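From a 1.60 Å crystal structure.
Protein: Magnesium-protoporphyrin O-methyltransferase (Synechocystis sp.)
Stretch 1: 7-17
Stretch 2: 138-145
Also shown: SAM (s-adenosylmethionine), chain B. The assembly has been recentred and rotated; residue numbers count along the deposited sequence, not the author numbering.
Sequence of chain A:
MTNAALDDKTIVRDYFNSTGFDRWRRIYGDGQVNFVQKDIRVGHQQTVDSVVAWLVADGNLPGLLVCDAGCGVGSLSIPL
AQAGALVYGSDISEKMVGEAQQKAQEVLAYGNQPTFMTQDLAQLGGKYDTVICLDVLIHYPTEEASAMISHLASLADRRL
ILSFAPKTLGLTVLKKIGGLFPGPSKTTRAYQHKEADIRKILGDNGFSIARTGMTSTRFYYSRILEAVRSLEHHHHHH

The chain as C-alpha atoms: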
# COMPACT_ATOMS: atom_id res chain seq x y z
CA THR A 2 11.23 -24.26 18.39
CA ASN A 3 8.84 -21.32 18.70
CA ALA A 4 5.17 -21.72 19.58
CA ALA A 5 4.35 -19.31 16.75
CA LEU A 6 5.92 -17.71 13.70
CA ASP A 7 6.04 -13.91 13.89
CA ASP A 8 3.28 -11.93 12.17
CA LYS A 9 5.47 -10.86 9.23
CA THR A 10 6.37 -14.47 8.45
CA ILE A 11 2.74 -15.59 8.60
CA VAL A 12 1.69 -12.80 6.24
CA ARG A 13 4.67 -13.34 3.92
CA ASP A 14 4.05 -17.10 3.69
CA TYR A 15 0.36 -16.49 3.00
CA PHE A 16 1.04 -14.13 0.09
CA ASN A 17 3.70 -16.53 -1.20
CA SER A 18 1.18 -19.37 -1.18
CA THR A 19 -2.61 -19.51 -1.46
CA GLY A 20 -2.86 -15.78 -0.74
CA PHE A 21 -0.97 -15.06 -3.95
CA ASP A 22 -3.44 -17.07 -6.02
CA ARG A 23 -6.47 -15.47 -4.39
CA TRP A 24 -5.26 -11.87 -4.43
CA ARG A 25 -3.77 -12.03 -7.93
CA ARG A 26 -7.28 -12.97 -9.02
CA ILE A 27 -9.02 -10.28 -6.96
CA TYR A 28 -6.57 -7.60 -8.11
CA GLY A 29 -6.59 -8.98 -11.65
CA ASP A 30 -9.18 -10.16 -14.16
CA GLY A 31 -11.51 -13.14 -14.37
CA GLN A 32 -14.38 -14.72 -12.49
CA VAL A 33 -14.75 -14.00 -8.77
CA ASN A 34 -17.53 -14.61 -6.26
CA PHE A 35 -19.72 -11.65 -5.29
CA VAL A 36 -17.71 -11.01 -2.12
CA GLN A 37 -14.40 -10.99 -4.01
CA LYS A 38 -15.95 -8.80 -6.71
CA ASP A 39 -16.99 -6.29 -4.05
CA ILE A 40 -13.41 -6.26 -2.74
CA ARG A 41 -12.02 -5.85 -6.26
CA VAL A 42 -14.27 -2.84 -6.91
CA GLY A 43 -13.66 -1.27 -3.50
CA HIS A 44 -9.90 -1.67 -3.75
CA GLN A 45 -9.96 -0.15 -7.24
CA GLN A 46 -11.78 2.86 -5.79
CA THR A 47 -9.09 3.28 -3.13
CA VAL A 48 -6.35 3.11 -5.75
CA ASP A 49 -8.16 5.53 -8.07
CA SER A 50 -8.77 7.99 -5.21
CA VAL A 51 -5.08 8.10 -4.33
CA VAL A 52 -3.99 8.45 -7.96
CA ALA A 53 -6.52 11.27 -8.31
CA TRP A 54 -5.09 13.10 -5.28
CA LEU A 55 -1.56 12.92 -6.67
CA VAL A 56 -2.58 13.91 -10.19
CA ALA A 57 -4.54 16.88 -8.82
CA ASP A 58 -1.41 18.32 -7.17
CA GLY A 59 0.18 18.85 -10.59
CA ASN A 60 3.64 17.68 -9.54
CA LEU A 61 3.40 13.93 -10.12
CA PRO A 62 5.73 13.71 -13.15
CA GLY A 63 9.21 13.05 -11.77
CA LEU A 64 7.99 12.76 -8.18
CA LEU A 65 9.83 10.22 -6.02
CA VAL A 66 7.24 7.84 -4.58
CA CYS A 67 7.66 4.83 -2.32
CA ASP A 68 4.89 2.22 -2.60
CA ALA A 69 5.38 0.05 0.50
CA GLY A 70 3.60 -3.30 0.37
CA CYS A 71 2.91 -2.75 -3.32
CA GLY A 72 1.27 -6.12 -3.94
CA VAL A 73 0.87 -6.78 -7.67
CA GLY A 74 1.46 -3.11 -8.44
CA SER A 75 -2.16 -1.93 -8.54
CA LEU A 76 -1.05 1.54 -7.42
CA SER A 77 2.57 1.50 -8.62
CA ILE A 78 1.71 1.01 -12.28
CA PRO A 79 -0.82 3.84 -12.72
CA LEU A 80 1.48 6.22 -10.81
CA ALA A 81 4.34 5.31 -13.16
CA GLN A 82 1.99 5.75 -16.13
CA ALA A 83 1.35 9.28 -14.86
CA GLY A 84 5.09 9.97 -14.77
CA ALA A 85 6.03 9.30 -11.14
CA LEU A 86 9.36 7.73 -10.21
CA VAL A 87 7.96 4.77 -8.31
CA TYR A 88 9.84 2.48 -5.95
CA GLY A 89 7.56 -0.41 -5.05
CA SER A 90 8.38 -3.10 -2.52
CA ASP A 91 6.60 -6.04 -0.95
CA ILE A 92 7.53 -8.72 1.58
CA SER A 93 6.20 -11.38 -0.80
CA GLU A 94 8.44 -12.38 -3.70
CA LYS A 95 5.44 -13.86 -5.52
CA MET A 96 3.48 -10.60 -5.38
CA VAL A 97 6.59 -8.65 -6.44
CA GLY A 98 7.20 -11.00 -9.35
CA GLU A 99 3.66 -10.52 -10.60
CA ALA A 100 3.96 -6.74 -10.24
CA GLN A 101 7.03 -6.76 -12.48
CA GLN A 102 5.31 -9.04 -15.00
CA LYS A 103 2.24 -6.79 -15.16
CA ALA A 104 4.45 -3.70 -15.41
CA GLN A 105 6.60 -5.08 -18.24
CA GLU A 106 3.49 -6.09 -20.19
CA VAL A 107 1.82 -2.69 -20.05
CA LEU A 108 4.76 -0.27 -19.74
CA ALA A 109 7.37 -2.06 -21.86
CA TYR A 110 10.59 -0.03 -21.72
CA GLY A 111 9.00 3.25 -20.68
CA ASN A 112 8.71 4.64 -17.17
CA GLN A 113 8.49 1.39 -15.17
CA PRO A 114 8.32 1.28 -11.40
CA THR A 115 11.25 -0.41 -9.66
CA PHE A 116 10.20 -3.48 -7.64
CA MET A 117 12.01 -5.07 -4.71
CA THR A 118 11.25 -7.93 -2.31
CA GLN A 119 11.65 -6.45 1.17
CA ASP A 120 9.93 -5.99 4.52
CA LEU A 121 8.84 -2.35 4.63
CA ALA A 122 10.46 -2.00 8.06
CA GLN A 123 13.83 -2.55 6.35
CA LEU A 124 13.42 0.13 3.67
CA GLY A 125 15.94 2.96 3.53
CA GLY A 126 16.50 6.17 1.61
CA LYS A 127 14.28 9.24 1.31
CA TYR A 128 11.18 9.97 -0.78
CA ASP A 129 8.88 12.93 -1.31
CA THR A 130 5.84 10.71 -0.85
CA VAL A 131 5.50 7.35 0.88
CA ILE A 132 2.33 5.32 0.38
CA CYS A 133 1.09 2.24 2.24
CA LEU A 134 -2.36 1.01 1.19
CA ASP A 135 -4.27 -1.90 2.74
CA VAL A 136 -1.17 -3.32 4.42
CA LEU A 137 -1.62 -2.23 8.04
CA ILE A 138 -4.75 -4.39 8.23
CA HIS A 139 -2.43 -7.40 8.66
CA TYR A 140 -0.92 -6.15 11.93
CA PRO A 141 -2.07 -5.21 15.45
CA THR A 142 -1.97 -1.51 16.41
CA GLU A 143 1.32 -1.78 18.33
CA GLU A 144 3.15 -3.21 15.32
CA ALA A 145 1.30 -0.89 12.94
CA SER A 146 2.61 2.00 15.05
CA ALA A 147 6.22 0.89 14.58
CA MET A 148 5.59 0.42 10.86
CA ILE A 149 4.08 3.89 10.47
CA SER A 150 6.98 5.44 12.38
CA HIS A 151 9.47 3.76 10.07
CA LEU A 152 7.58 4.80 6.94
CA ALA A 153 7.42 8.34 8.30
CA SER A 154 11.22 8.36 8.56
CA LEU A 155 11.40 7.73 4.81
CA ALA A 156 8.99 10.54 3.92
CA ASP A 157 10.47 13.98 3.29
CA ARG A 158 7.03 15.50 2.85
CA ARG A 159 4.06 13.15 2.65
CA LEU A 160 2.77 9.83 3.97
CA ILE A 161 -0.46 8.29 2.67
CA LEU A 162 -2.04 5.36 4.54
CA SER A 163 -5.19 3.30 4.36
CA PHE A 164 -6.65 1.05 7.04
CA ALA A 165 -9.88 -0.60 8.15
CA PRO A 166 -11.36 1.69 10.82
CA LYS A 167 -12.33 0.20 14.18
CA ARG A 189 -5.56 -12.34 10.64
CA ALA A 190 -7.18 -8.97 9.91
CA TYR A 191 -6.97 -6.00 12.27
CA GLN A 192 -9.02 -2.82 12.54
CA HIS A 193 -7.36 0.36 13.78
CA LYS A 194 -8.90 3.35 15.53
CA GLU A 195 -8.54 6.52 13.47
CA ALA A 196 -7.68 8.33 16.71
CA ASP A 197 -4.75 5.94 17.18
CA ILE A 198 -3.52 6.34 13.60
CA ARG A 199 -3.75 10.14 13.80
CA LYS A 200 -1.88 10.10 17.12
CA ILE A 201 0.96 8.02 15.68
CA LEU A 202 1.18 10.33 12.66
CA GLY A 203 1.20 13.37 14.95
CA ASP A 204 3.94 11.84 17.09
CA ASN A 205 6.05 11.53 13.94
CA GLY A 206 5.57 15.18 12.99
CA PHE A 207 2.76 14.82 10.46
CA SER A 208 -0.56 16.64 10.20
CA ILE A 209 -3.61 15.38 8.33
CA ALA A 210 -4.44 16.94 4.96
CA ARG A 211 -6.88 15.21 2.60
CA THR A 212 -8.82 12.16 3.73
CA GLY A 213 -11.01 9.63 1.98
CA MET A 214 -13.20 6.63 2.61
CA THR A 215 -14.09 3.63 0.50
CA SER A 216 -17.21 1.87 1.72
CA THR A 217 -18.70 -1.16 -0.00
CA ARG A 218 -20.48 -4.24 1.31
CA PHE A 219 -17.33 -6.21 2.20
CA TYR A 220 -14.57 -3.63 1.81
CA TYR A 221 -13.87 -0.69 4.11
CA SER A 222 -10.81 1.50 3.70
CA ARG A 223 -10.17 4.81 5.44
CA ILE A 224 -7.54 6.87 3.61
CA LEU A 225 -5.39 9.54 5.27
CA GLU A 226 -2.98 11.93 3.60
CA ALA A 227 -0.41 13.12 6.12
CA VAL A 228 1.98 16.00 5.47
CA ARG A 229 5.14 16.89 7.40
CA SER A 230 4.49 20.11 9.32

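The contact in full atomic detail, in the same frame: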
# COMPACT_ATOMS: atom_id res chain seq x y z
N ASP A 7 6.40 -15.31 13.70
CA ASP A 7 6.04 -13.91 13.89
C ASP A 7 5.07 -13.47 12.80
O ASP A 7 4.96 -14.12 11.75
CB ASP A 7 7.28 -13.01 13.93
CG ASP A 7 7.83 -12.68 12.55
OD1 ASP A 7 7.94 -13.61 11.73
OD2 ASP A 7 8.14 -11.50 12.30
N ASP A 8 4.35 -12.38 13.05
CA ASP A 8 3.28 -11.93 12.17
C ASP A 8 3.74 -11.72 10.73
O ASP A 8 3.04 -12.09 9.79
CB ASP A 8 2.63 -10.66 12.71
CG ASP A 8 1.99 -10.88 14.07
OD1 ASP A 8 1.75 -12.05 14.44
OD2 ASP A 8 1.71 -9.88 14.77
N LYS A 9 4.92 -11.12 10.56
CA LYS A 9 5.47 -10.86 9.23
C LYS A 9 5.67 -12.15 8.44
O LYS A 9 5.40 -12.19 7.24
CB LYS A 9 6.79 -10.11 9.33
CG LYS A 9 6.65 -8.65 9.73
CD LYS A 9 8.01 -7.99 9.85
CE LYS A 9 7.87 -6.53 10.25
NZ LYS A 9 9.20 -5.89 10.42
N THR A 10 6.14 -13.19 9.11
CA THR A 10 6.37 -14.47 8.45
C THR A 10 5.06 -15.11 8.02
O THR A 10 4.95 -15.64 6.92
CB THR A 10 7.15 -15.45 9.36
OG1 THR A 10 8.40 -14.85 9.74
CG2 THR A 10 7.42 -16.76 8.64
N ILE A 11 4.06 -15.05 8.90
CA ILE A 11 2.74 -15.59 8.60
C ILE A 11 2.14 -14.90 7.38
O ILE A 11 1.63 -15.55 6.46
CB ILE A 11 1.78 -15.45 9.80
CG1 ILE A 11 2.30 -16.25 10.99
CG2 ILE A 11 0.38 -15.91 9.42
CD1 ILE A 11 1.41 -16.16 12.22
N VAL A 12 2.22 -13.57 7.36
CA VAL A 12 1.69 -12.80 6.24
C VAL A 12 2.48 -13.07 4.96
O VAL A 12 1.89 -13.30 3.91
CB VAL A 12 1.68 -11.29 6.56
CG1 VAL A 12 1.21 -10.50 5.35
CG2 VAL A 12 0.77 -11.02 7.75
N ARG A 13 3.81 -13.06 5.07
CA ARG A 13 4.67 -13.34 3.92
C ARG A 13 4.38 -14.71 3.31
O ARG A 13 4.22 -14.84 2.10
CB ARG A 13 6.14 -13.27 4.31
CG ARG A 13 7.09 -13.54 3.15
CD ARG A 13 8.47 -13.96 3.65
NE ARG A 13 8.40 -15.19 4.42
CZ ARG A 13 9.45 -15.78 4.99
NH1 ARG A 13 10.65 -15.25 4.87
NH2 ARG A 13 9.28 -16.91 5.67
N ASP A 14 4.31 -15.74 4.16
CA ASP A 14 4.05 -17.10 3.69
C ASP A 14 2.68 -17.22 3.03
O ASP A 14 2.52 -17.95 2.06
CB ASP A 14 4.16 -18.10 4.84
CG ASP A 14 5.58 -18.22 5.37
OD1 ASP A 14 6.51 -17.68 4.74
OD2 ASP A 14 5.76 -18.87 6.42
N TYR A 15 1.70 -16.50 3.57
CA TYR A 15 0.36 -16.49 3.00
C TYR A 15 0.37 -15.92 1.58
O TYR A 15 -0.19 -16.53 0.66
CB TYR A 15 -0.59 -15.69 3.89
CG TYR A 15 -1.95 -15.42 3.27
CD1 TYR A 15 -2.90 -16.43 3.19
CD2 TYR A 15 -2.28 -14.16 2.79
CE1 TYR A 15 -4.15 -16.19 2.62
CE2 TYR A 15 -3.52 -13.91 2.23
CZ TYR A 15 -4.45 -14.93 2.15
OH TYR A 15 -5.68 -14.68 1.59
N PHE A 16 1.00 -14.77 1.40
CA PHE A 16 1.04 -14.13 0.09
C PHE A 16 2.04 -14.79 -0.86
O PHE A 16 2.08 -14.46 -2.05
CB PHE A 16 1.31 -12.63 0.23
CG PHE A 16 0.10 -11.85 0.67
CD1 PHE A 16 -0.90 -11.52 -0.23
CD2 PHE A 16 -0.04 -11.45 1.99
CE1 PHE A 16 -2.01 -10.81 0.17
CE2 PHE A 16 -1.15 -10.74 2.40
CZ PHE A 16 -2.14 -10.42 1.49
N ASN A 17 2.84 -15.71 -0.35
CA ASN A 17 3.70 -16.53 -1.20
C ASN A 17 3.04 -17.86 -1.55
O ASN A 17 3.57 -18.63 -2.35
CB ASN A 17 5.06 -16.77 -0.55
CG ASN A 17 6.02 -15.61 -0.75
OD1 ASN A 17 5.84 -14.80 -1.66
ND2 ASN A 17 7.05 -15.54 0.09
N ILE A 138 -3.67 -3.51 7.81
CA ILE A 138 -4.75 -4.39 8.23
C ILE A 138 -4.23 -5.76 8.71
O ILE A 138 -4.92 -6.48 9.43
CB ILE A 138 -5.78 -4.59 7.08
CG1 ILE A 138 -7.04 -5.30 7.58
CG2 ILE A 138 -5.14 -5.32 5.90
CD1 ILE A 138 -8.13 -5.43 6.54
N HIS A 139 -3.01 -6.10 8.32
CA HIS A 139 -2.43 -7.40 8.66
C HIS A 139 -1.69 -7.41 10.00
O HIS A 139 -1.14 -8.43 10.40
CB HIS A 139 -1.49 -7.87 7.56
CG HIS A 139 -2.15 -8.05 6.23
ND1 HIS A 139 -3.06 -9.05 5.98
CD2 HIS A 139 -2.04 -7.34 5.08
CE1 HIS A 139 -3.48 -8.96 4.73
NE2 HIS A 139 -2.88 -7.93 4.17
N TYR A 140 -1.69 -6.27 10.69
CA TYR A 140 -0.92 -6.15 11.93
C TYR A 140 -1.70 -5.47 13.04
O TYR A 140 -2.53 -4.59 12.78
CB TYR A 140 0.38 -5.38 11.65
CG TYR A 140 1.24 -6.05 10.60
CD1 TYR A 140 2.11 -7.07 10.95
CD2 TYR A 140 1.17 -5.66 9.27
CE1 TYR A 140 2.90 -7.69 10.00
CE2 TYR A 140 1.95 -6.28 8.31
CZ TYR A 140 2.81 -7.29 8.68
OH TYR A 140 3.60 -7.91 7.73
N PRO A 141 -1.45 -5.87 14.30
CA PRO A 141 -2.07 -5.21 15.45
C PRO A 141 -1.54 -3.78 15.59
O PRO A 141 -0.49 -3.47 15.04
CB PRO A 141 -1.63 -6.07 16.64
CG PRO A 141 -0.38 -6.74 16.17
CD PRO A 141 -0.57 -6.98 14.71
N THR A 142 -2.27 -2.94 16.33
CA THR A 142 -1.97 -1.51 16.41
C THR A 142 -0.54 -1.20 16.87
O THR A 142 0.10 -0.28 16.35
CB THR A 142 -2.97 -0.78 17.32
OG1 THR A 142 -4.31 -1.03 16.86
CG2 THR A 142 -2.72 0.72 17.31
N GLU A 143 -0.03 -1.98 17.82
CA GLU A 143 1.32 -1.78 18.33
C GLU A 143 2.37 -1.94 17.23
O GLU A 143 3.29 -1.13 17.11
CB GLU A 143 1.62 -2.75 19.48
N GLU A 144 2.22 -2.98 16.42
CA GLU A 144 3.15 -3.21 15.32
C GLU A 144 2.91 -2.22 14.19
O GLU A 144 3.86 -1.75 13.55
CB GLU A 144 3.02 -4.65 14.80
CG GLU A 144 3.91 -4.97 13.61
CD GLU A 144 5.39 -4.82 13.91
OE1 GLU A 144 5.78 -4.90 15.09
OE2 GLU A 144 6.17 -4.62 12.95
N ALA A 145 1.65 -1.88 13.96
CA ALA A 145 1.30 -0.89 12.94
C ALA A 145 1.93 0.46 13.28
O ALA A 145 2.37 1.19 12.39
CB ALA A 145 -0.21 -0.75 12.83
N SAM B . -0.82 -2.09 -1.33
CA SAM B . -1.26 -3.04 -2.36
C SAM B . -2.57 -2.59 -2.98
O SAM B . -3.36 -1.88 -2.36
OXT SAM B . -2.87 -2.92 -4.13
CB SAM B . -1.37 -4.47 -1.82
CG SAM B . -2.33 -4.70 -0.65
SD SAM B . -2.42 -6.45 -0.19
CE SAM B . -3.98 -6.50 0.73
C5' SAM B . -1.26 -6.49 1.19
C4' SAM B . 0.18 -6.62 0.71
O4' SAM B . 1.04 -6.17 1.73
C3' SAM B . 0.58 -8.06 0.39
O3' SAM B . 1.11 -8.11 -0.91
C2' SAM B . 1.66 -8.38 1.40
O2' SAM B . 2.67 -9.21 0.85
C1' SAM B . 2.18 -7.00 1.75
N9 SAM B . 2.83 -6.94 3.07
C8 SAM B . 2.37 -7.45 4.25
N7 SAM B . 3.28 -7.16 5.21
C5 SAM B . 4.31 -6.48 4.65
C6 SAM B . 5.48 -5.95 5.17
N6 SAM B . 5.76 -6.09 6.46
N1 SAM B . 6.35 -5.29 4.33
C2 SAM B . 6.06 -5.15 2.99
N3 SAM B . 4.89 -5.68 2.48
C4 SAM B . 4.03 -6.33 3.30

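A helix near the start of the chain, beginning at Asp 8, lies against a short segment more than 120 residues away in sequence, where a 3-10 turn at Ile 138 and His 139 gives way to a helix at Thr 142. Asp 7 starts the first helix as its N-cap: its OD1 accepts from Thr 10 N at 3.2 Å, satisfying an amide that the first turn leaves poorly served. Pro 141 holds the same N-cap position in the second stretch. The two backbones keep a side-chain's distance, with CA of Asp 8 7.1 Å from CA of Tyr 140, and CA of Val 12 7.2 Å from CA of His 139. No hydrogen bond joins the stretches; about 361 Å² is buried, counting both sides, by side-chain packing.

Tyr 140 covers the most surface. Its CA-to-CB bond points sideways, but with chi1 in the m well the ring comes nearer to the helix and lies along Asp 8, Lys 9 and Val 12, one turn of its surface. CB of Asp 8 approaches CE1 of Tyr 140 to 4.0 Å, CG of Lys 9 comes within 3.7 Å of OH of Tyr 140, and CG2 of Val 12 lies 4.4 Å from CZ of Tyr 140. Tyrosine suits this place because its ring supplies a broad apolar surface while its hydroxyl remains able to bond: Tyr 140 OH donates to SAM N7 at 2.6 Å. The residue thus ties the packing to the adenine of the methyl donor expected of a methyltransferase.

His 139, next in area, points toward the helix. Its CB meets CG2 of Val 12 at 3.9 Å, and its ring receives the edge of Phe 16 in an offset edge-to-face pair, with centroids 5.3 Å apart and planes at 84°. The closest atoms are Phe 16 CZ and His 139 NE2, at 3.7 Å. This nitrogen is buried without a polar partner in the model, so the imidazole serves here as an aromatic surface. SAM C2' lies over one face of Phe 16, which therefore contacts both protein and ligand.

Val 12 links the two aromatic residues. It follows Asp 8 by one helical turn and precedes Phe 16 by another, so all three side chains point toward the second stretch. Its compact, branched side chain fills the space beside His 139 and Tyr 140, and its CG1 lies 3.4 Å from SAM C8.

The long side chain of Lys 9 lies near Glu 144, its CE 3.7 Å from OE2 of Glu 144. Lys 9 NZ and Glu 144 OE2 are 4.1 Å apart, too far for a salt bridge, though their opposite charges still favour the approach.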